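Local coordinates for fimbrial protein MyfA (Yersinia enterocolitica, PDB 5LND), which builds, as the major pilus subunit, the adhesive Myf fimbriae of pathogenic Yersinia, a probable virulence factor, by assembling into a large homomeric structure, at residues F2-K7 / K122-T127; V105-E110 / V118-D123. All coordinates share one frame; numbering follows the deposited sequence.

Contact 1 (F2-K7 / K122-T127)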
loop_
_atom_site.group_PDB
_atom_site.type_symbol
_atom_site.label_atom_id
_atom_site.label_comp_id
_atom_site.label_asym_id
_atom_site.label_seq_id
_atom_site.Cartn_x
_atom_site.Cartn_y
_atom_site.Cartn_z
ATOM N N PHE B 2 5.102 -35.470 5.086
ATOM C CA PHE B 2 4.532 -34.159 4.773
ATOM C C PHE B 2 5.631 -33.125 4.545
ATOM O O PHE B 2 6.552 -32.980 5.358
ATOM C CB PHE B 2 3.592 -33.707 5.898
ATOM C CG PHE B 2 3.443 -32.198 6.027
ATOM C CD1 PHE B 2 2.505 -31.506 5.266
ATOM C CD2 PHE B 2 4.211 -31.482 6.943
ATOM C CE1 PHE B 2 2.364 -30.131 5.389
ATOM C CE2 PHE B 2 4.063 -30.113 7.071
ATOM C CZ PHE B 2 3.142 -29.438 6.295
ATOM N N SER B 3 5.515 -32.406 3.435
ATOM C CA SER B 3 6.487 -31.395 3.070
ATOM C C SER B 3 5.773 -30.291 2.321
ATOM O O SER B 3 4.750 -30.530 1.685
ATOM C CB SER B 3 7.561 -31.990 2.176
ATOM O OG SER B 3 7.086 -32.144 0.855
ATOM N N VAL B 4 6.308 -29.078 2.402
ATOM C CA VAL B 4 5.767 -27.939 1.662
ATOM C C VAL B 4 6.923 -27.213 0.990
ATOM O O VAL B 4 8.007 -27.137 1.552
ATOM C CB VAL B 4 5.038 -26.957 2.601
ATOM C CG1 VAL B 4 4.415 -25.817 1.822
ATOM C CG2 VAL B 4 3.977 -27.675 3.389
ATOM N N GLU B 5 6.723 -26.712 -0.222
ATOM C CA GLU B 5 7.681 -25.757 -0.771
ATOM C C GLU B 5 6.969 -24.541 -1.317
ATOM O O GLU B 5 6.007 -24.662 -2.059
ATOM C CB GLU B 5 8.569 -26.365 -1.854
ATOM C CG GLU B 5 9.476 -25.328 -2.562
ATOM C CD GLU B 5 10.619 -24.766 -1.690
ATOM O OE1 GLU B 5 10.366 -24.225 -0.588
ATOM O OE2 GLU B 5 11.788 -24.842 -2.129
ATOM N N PHE B 6 7.463 -23.368 -0.944
ATOM C CA PHE B 6 6.869 -22.109 -1.357
ATOM C C PHE B 6 7.966 -21.130 -1.774
ATOM O O PHE B 6 8.805 -20.741 -0.962
ATOM C CB PHE B 6 6.054 -21.534 -0.204
ATOM C CG PHE B 6 5.296 -20.294 -0.557
ATOM C CD1 PHE B 6 4.240 -20.347 -1.445
ATOM C CD2 PHE B 6 5.626 -19.081 0.016
ATOM C CE1 PHE B 6 3.528 -19.214 -1.768
ATOM C CE2 PHE B 6 4.914 -17.943 -0.295
ATOM C CZ PHE B 6 3.864 -18.012 -1.191
ATOM N N LYS B 7 7.960 -20.745 -3.045
ATOM C CA LYS B 7 9.008 -19.906 -3.597
ATOM C C LYS B 7 8.399 -18.840 -4.471
ATOM O O LYS B 7 7.326 -19.036 -5.031
ATOM C CB LYS B 7 9.966 -20.737 -4.447
ATOM C CG LYS B 7 10.692 -21.821 -3.693
ATOM C CD LYS B 7 11.871 -22.360 -4.488
ATOM C CE LYS B 7 11.435 -22.868 -5.847
ATOM N NZ LYS B 7 12.508 -23.670 -6.502
ATOM N N LYS B 122 2.443 -26.024 8.912
ATOM C CA LYS B 122 3.768 -25.451 8.734
ATOM C C LYS B 122 3.646 -24.044 8.170
ATOM O O LYS B 122 2.869 -23.818 7.242
ATOM C CB LYS B 122 4.576 -26.319 7.768
ATOM C CG LYS B 122 5.990 -25.822 7.506
ATOM C CD LYS B 122 6.781 -26.769 6.605
ATOM C CE LYS B 122 8.245 -26.829 7.008
ATOM N NZ LYS B 122 8.817 -25.486 7.273
ATOM N N ASP B 123 4.411 -23.106 8.721
ATOM C CA ASP B 123 4.454 -21.754 8.184
ATOM C C ASP B 123 5.212 -21.664 6.864
ATOM O O ASP B 123 6.265 -22.278 6.693
ATOM C CB ASP B 123 5.166 -20.820 9.149
ATOM C CG ASP B 123 4.334 -20.446 10.334
ATOM O OD1 ASP B 123 3.089 -20.484 10.264
ATOM O OD2 ASP B 123 4.964 -20.081 11.340
ATOM N N ILE B 124 4.698 -20.848 5.954
ATOM C CA ILE B 124 5.418 -20.545 4.731
ATOM C C ILE B 124 5.723 -19.053 4.678
ATOM O O ILE B 124 5.051 -18.254 5.331
ATOM C CB ILE B 124 4.628 -20.970 3.484
ATOM C CG1 ILE B 124 3.206 -20.418 3.533
ATOM C CG2 ILE B 124 4.611 -22.481 3.352
ATOM C CD1 ILE B 124 2.439 -20.659 2.274
ATOM N N SER B 125 6.743 -18.688 3.908
ATOM C CA SER B 125 7.160 -17.296 3.778
ATOM C C SER B 125 8.018 -17.152 2.517
ATOM O O SER B 125 8.929 -17.954 2.273
ATOM C CB SER B 125 7.924 -16.844 5.034
ATOM O OG SER B 125 8.239 -15.465 5.009
ATOM N N ALA B 126 7.699 -16.157 1.695
ATOM C CA ALA B 126 8.492 -15.865 0.502
ATOM C C ALA B 126 8.341 -14.400 0.099
ATOM O O ALA B 126 7.349 -13.753 0.434
ATOM C CB ALA B 126 8.103 -16.778 -0.654
ATOM N N THR B 127 9.329 -13.873 -0.616
ATOM C CA THR B 127 9.259 -12.495 -1.083
ATOM C C THR B 127 9.473 -12.444 -2.585
ATOM O O THR B 127 10.315 -13.156 -3.114
ATOM C CB THR B 127 10.285 -11.582 -0.371
ATOM O OG1 THR B 127 11.607 -11.977 -0.738
ATOM C CG2 THR B 127 10.142 -11.661 1.136
#
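Strands 3-7 and 122-127 run nearly parallel, 20° apart, yet their axes come no closer than 6.4 Å and no hydrogen bond joins them, so side chains make the contact. Phe6 shows how. Its CB lies 4.0 Å from Ile124 CG2. Because CG stands anti to the backbone N (chi1 -175°), the ring reaches across to the other strand, and CG and CD1 come under the Ile124 CD1 methyl. That methyl sits over the ring centre, 4.1 Å from the Phe6 centroid and 12° off the ring normal, a CH-pi contact. Ala126 CB comes obliquely against Phe6 CD2 and CE2, both at 3.4 Å, the closest approach of the contact, while Ser125 C and Ala126 N lie in the plane at the ring edge. Towards the N terminus, Val4 CG1 meets Ile124 CG2 at 3.7 Å, and Phe2 presents its ring edge, through CZ, to Lys122 CB. Phe6 also stacks on Phe25 of strand 22-30. Apolar side chains meeting between strands of two sheets form the core of an Ig-like beta sandwich, and strand 118-130 is consistent with the donor strand that completes it in self-complemented MyfA.

Contact 2 (V105-E110 / V118-D123)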
loop_
_atom_site.group_PDB
_atom_site.type_symbol
_atom_site.label_atom_id
_atom_site.label_comp_id
_atom_site.label_asym_id
_atom_site.label_seq_id
_atom_site.Cartn_x
_atom_site.Cartn_y
_atom_site.Cartn_z
ATOM N N VAL B 105 0.395 -23.410 6.117
ATOM C CA VAL B 105 -0.198 -24.508 5.375
ATOM C C VAL B 105 -0.742 -25.539 6.350
ATOM O O VAL B 105 -0.109 -25.827 7.354
ATOM C CB VAL B 105 0.822 -25.156 4.442
ATOM C CG1 VAL B 105 0.196 -26.306 3.693
ATOM C CG2 VAL B 105 1.326 -24.129 3.460
ATOM N N GLU B 106 -1.924 -26.076 6.060
ATOM C CA GLU B 106 -2.524 -27.107 6.898
ATOM C C GLU B 106 -3.044 -28.291 6.076
ATOM O O GLU B 106 -3.784 -28.107 5.118
ATOM C CB GLU B 106 -3.670 -26.516 7.712
ATOM C CG GLU B 106 -3.305 -25.337 8.581
ATOM C CD GLU B 106 -4.514 -24.761 9.277
ATOM O OE1 GLU B 106 -5.630 -24.969 8.761
ATOM O OE2 GLU B 106 -4.358 -24.113 10.335
ATOM N N GLU B 107 -2.657 -29.502 6.463
ATOM C CA GLU B 107 -3.188 -30.719 5.859
ATOM C C GLU B 107 -4.292 -31.263 6.747
ATOM O O GLU B 107 -4.091 -31.408 7.952
ATOM C CB GLU B 107 -2.088 -31.771 5.746
ATOM C CG GLU B 107 -2.547 -33.101 5.160
ATOM C CD GLU B 107 -1.490 -34.194 5.254
ATOM O OE1 GLU B 107 -0.545 -34.063 6.053
ATOM O OE2 GLU B 107 -1.609 -35.194 4.527
ATOM N N TYR B 108 -5.448 -31.578 6.164
ATOM C CA TYR B 108 -6.555 -32.106 6.960
ATOM C C TYR B 108 -7.046 -33.484 6.520
ATOM O O TYR B 108 -6.740 -33.947 5.425
ATOM C CB TYR B 108 -7.711 -31.098 7.073
ATOM C CG TYR B 108 -8.298 -30.613 5.766
ATOM C CD1 TYR B 108 -9.176 -31.399 5.036
ATOM C CD2 TYR B 108 -8.009 -29.347 5.289
ATOM C CE1 TYR B 108 -9.724 -30.948 3.856
ATOM C CE2 TYR B 108 -8.551 -28.885 4.108
ATOM C CZ TYR B 108 -9.402 -29.692 3.390
ATOM O OH TYR B 108 -9.949 -29.241 2.207
ATOM N N VAL B 109 -7.790 -34.142 7.404
ATOM C CA VAL B 109 -8.353 -35.448 7.101
ATOM C C VAL B 109 -9.856 -35.430 7.256
ATOM O O VAL B 109 -10.412 -34.514 7.860
ATOM C CB VAL B 109 -7.780 -36.585 7.987
ATOM C CG1 VAL B 109 -6.300 -36.782 7.728
ATOM C CG2 VAL B 109 -8.074 -36.342 9.475
ATOM N N GLU B 110 -10.501 -36.453 6.701
ATOM C CA GLU B 110 -11.937 -36.655 6.862
ATOM C C GLU B 110 -12.268 -37.008 8.308
ATOM O O GLU B 110 -11.636 -37.883 8.903
ATOM C CB GLU B 110 -12.425 -37.775 5.941
ATOM C CG GLU B 110 -12.391 -37.444 4.452
ATOM C CD GLU B 110 -11.480 -38.370 3.648
ATOM O OE1 GLU B 110 -11.348 -39.560 4.007
ATOM O OE2 GLU B 110 -10.894 -37.902 2.650
ATOM N N VAL B 118 -7.099 -31.054 11.276
ATOM C CA VAL B 118 -5.750 -30.751 10.797
ATOM C C VAL B 118 -4.741 -31.727 11.386
ATOM O O VAL B 118 -4.687 -31.896 12.594
ATOM C CB VAL B 118 -5.340 -29.308 11.131
ATOM C CG1 VAL B 118 -3.879 -29.077 10.810
ATOM C CG2 VAL B 118 -6.189 -28.329 10.359
ATOM N N ILE B 119 -3.935 -32.354 10.532
ATOM C CA ILE B 119 -2.981 -33.360 10.988
ATOM C C ILE B 119 -1.530 -32.887 10.884
ATOM O O ILE B 119 -0.642 -33.392 11.569
ATOM C CB ILE B 119 -3.175 -34.693 10.250
ATOM C CG1 ILE B 119 -3.052 -34.503 8.743
ATOM C CG2 ILE B 119 -4.522 -35.296 10.604
ATOM C CD1 ILE B 119 -2.917 -35.795 7.994
ATOM N N ASN B 120 -1.294 -31.921 10.013
ATOM C CA ASN B 120 0.029 -31.329 9.860
ATOM C C ASN B 120 -0.091 -29.858 9.481
ATOM O O ASN B 120 -0.959 -29.481 8.692
ATOM C CB ASN B 120 0.828 -32.060 8.779
ATOM C CG ASN B 120 1.506 -33.321 9.289
ATOM O OD1 ASN B 120 2.132 -33.320 10.344
ATOM N ND2 ASN B 120 1.395 -34.400 8.524
ATOM N N SER B 121 0.769 -29.026 10.054
ATOM C CA SER B 121 0.814 -27.629 9.651
ATOM C C SER B 121 2.228 -27.090 9.677
ATOM O O SER B 121 3.099 -27.628 10.358
ATOM C CB SER B 121 -0.115 -26.758 10.491
ATOM O OG SER B 121 0.269 -26.737 11.849
ATOM N N LYS B 122 2.443 -26.024 8.912
ATOM C CA LYS B 122 3.768 -25.451 8.734
ATOM C C LYS B 122 3.646 -24.044 8.170
ATOM O O LYS B 122 2.869 -23.818 7.242
ATOM C CB LYS B 122 4.576 -26.319 7.768
ATOM C CG LYS B 122 5.990 -25.822 7.506
ATOM C CD LYS B 122 6.781 -26.769 6.605
ATOM C CE LYS B 122 8.245 -26.829 7.008
ATOM N NZ LYS B 122 8.817 -25.486 7.273
ATOM N N ASP B 123 4.411 -23.106 8.721
ATOM C CA ASP B 123 4.454 -21.754 8.184
ATOM C C ASP B 123 5.212 -21.664 6.864
ATOM O O ASP B 123 6.265 -22.278 6.693
ATOM C CB ASP B 123 5.166 -20.820 9.149
ATOM C CG ASP B 123 4.334 -20.446 10.334
ATOM O OD1 ASP B 123 3.089 -20.484 10.264
ATOM O OD2 ASP B 123 4.964 -20.081 11.340
HETATM O O HOH W 1 -1.892 -24.845 12.364
#
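A classic beta bulge interrupts the antiparallel hairpin of strands 97-108 and 118-130: Ile119 and Asn120 both face Glu107, so the register slips by one residue before Tyr108 meets Val118. On the regular side, Val105 and Lys122 form a hydrogen-bonded pair, Val105 N giving to Lys122 O at 2.7 Å and Lys122 N returning to Val105 O at 3.0 Å. At the bulge the two bonds of Glu107 go to different residues. Its N donates to Asn120 O (2.8 Å), while its O receives Ile119 N, also at 2.8 Å but nearly along the C=O axis, with an N-H...O angle of 169°.

Side chains reinforce the bulge. Glu107 is extended, with CG anti to the backbone N, and runs alongside Asn120; the carboxylate and amide planes lie 24° apart. Asn120 ND2 thereby reaches Glu107 OE1 at 3.2 Å in a straight bond that lies in the amide plane. Ile119 CD1 packs 3.5 Å from Glu107 CD and equally close to Val109 CG1, wedged between the carboxylate and the valine. Glu107 OE2 lies near Asp31 OD2, which may raise the pKa of one of the acids. On the other face of the sheet, Glu106 crosses Val118 obliquely, OE1 resting 3.8 Å from Val118 CG2. Its carboxylate is buried but well satisfied: OE1 by Arg41 and Asn39, OE2 by Arg104 and by a water that also binds Ser121 OG.

Strand 105-108 is flanked on its other edge by strand 37-52, with a backbone hydrogen bond between Glu106 and Asn39; Val105 and Glu107 lean on Trp38, and Tyr108 OH reaches Asp76, so the bulged hairpin end sits at the margin of the larger sheet.

How the contacts relate
From the N terminus, the chain enters strand 3-8, which is outermost in the three-stranded sheet with 22-30 and 81-88. Contact 1 closes the longer loop, 114 residues, when the last strand, 118-130, returns beside it. Contact 2 nests inside that span: it closes a seven-residue connection, of which 111-116 are not modelled, between strands 97-108 and 118-130. The two share Lys122 and Asp123, so one strand is hydrogen-bonded along 97-108 in contact 2 and packed against 3-8 in contact 1. They meet directly where Val105 CG2 touches Ile124 CG2 (3.7 Å) within its own sheet and Val4 CG1 (3.9 Å) of the facing one, and the latter contact bridges the two sheets.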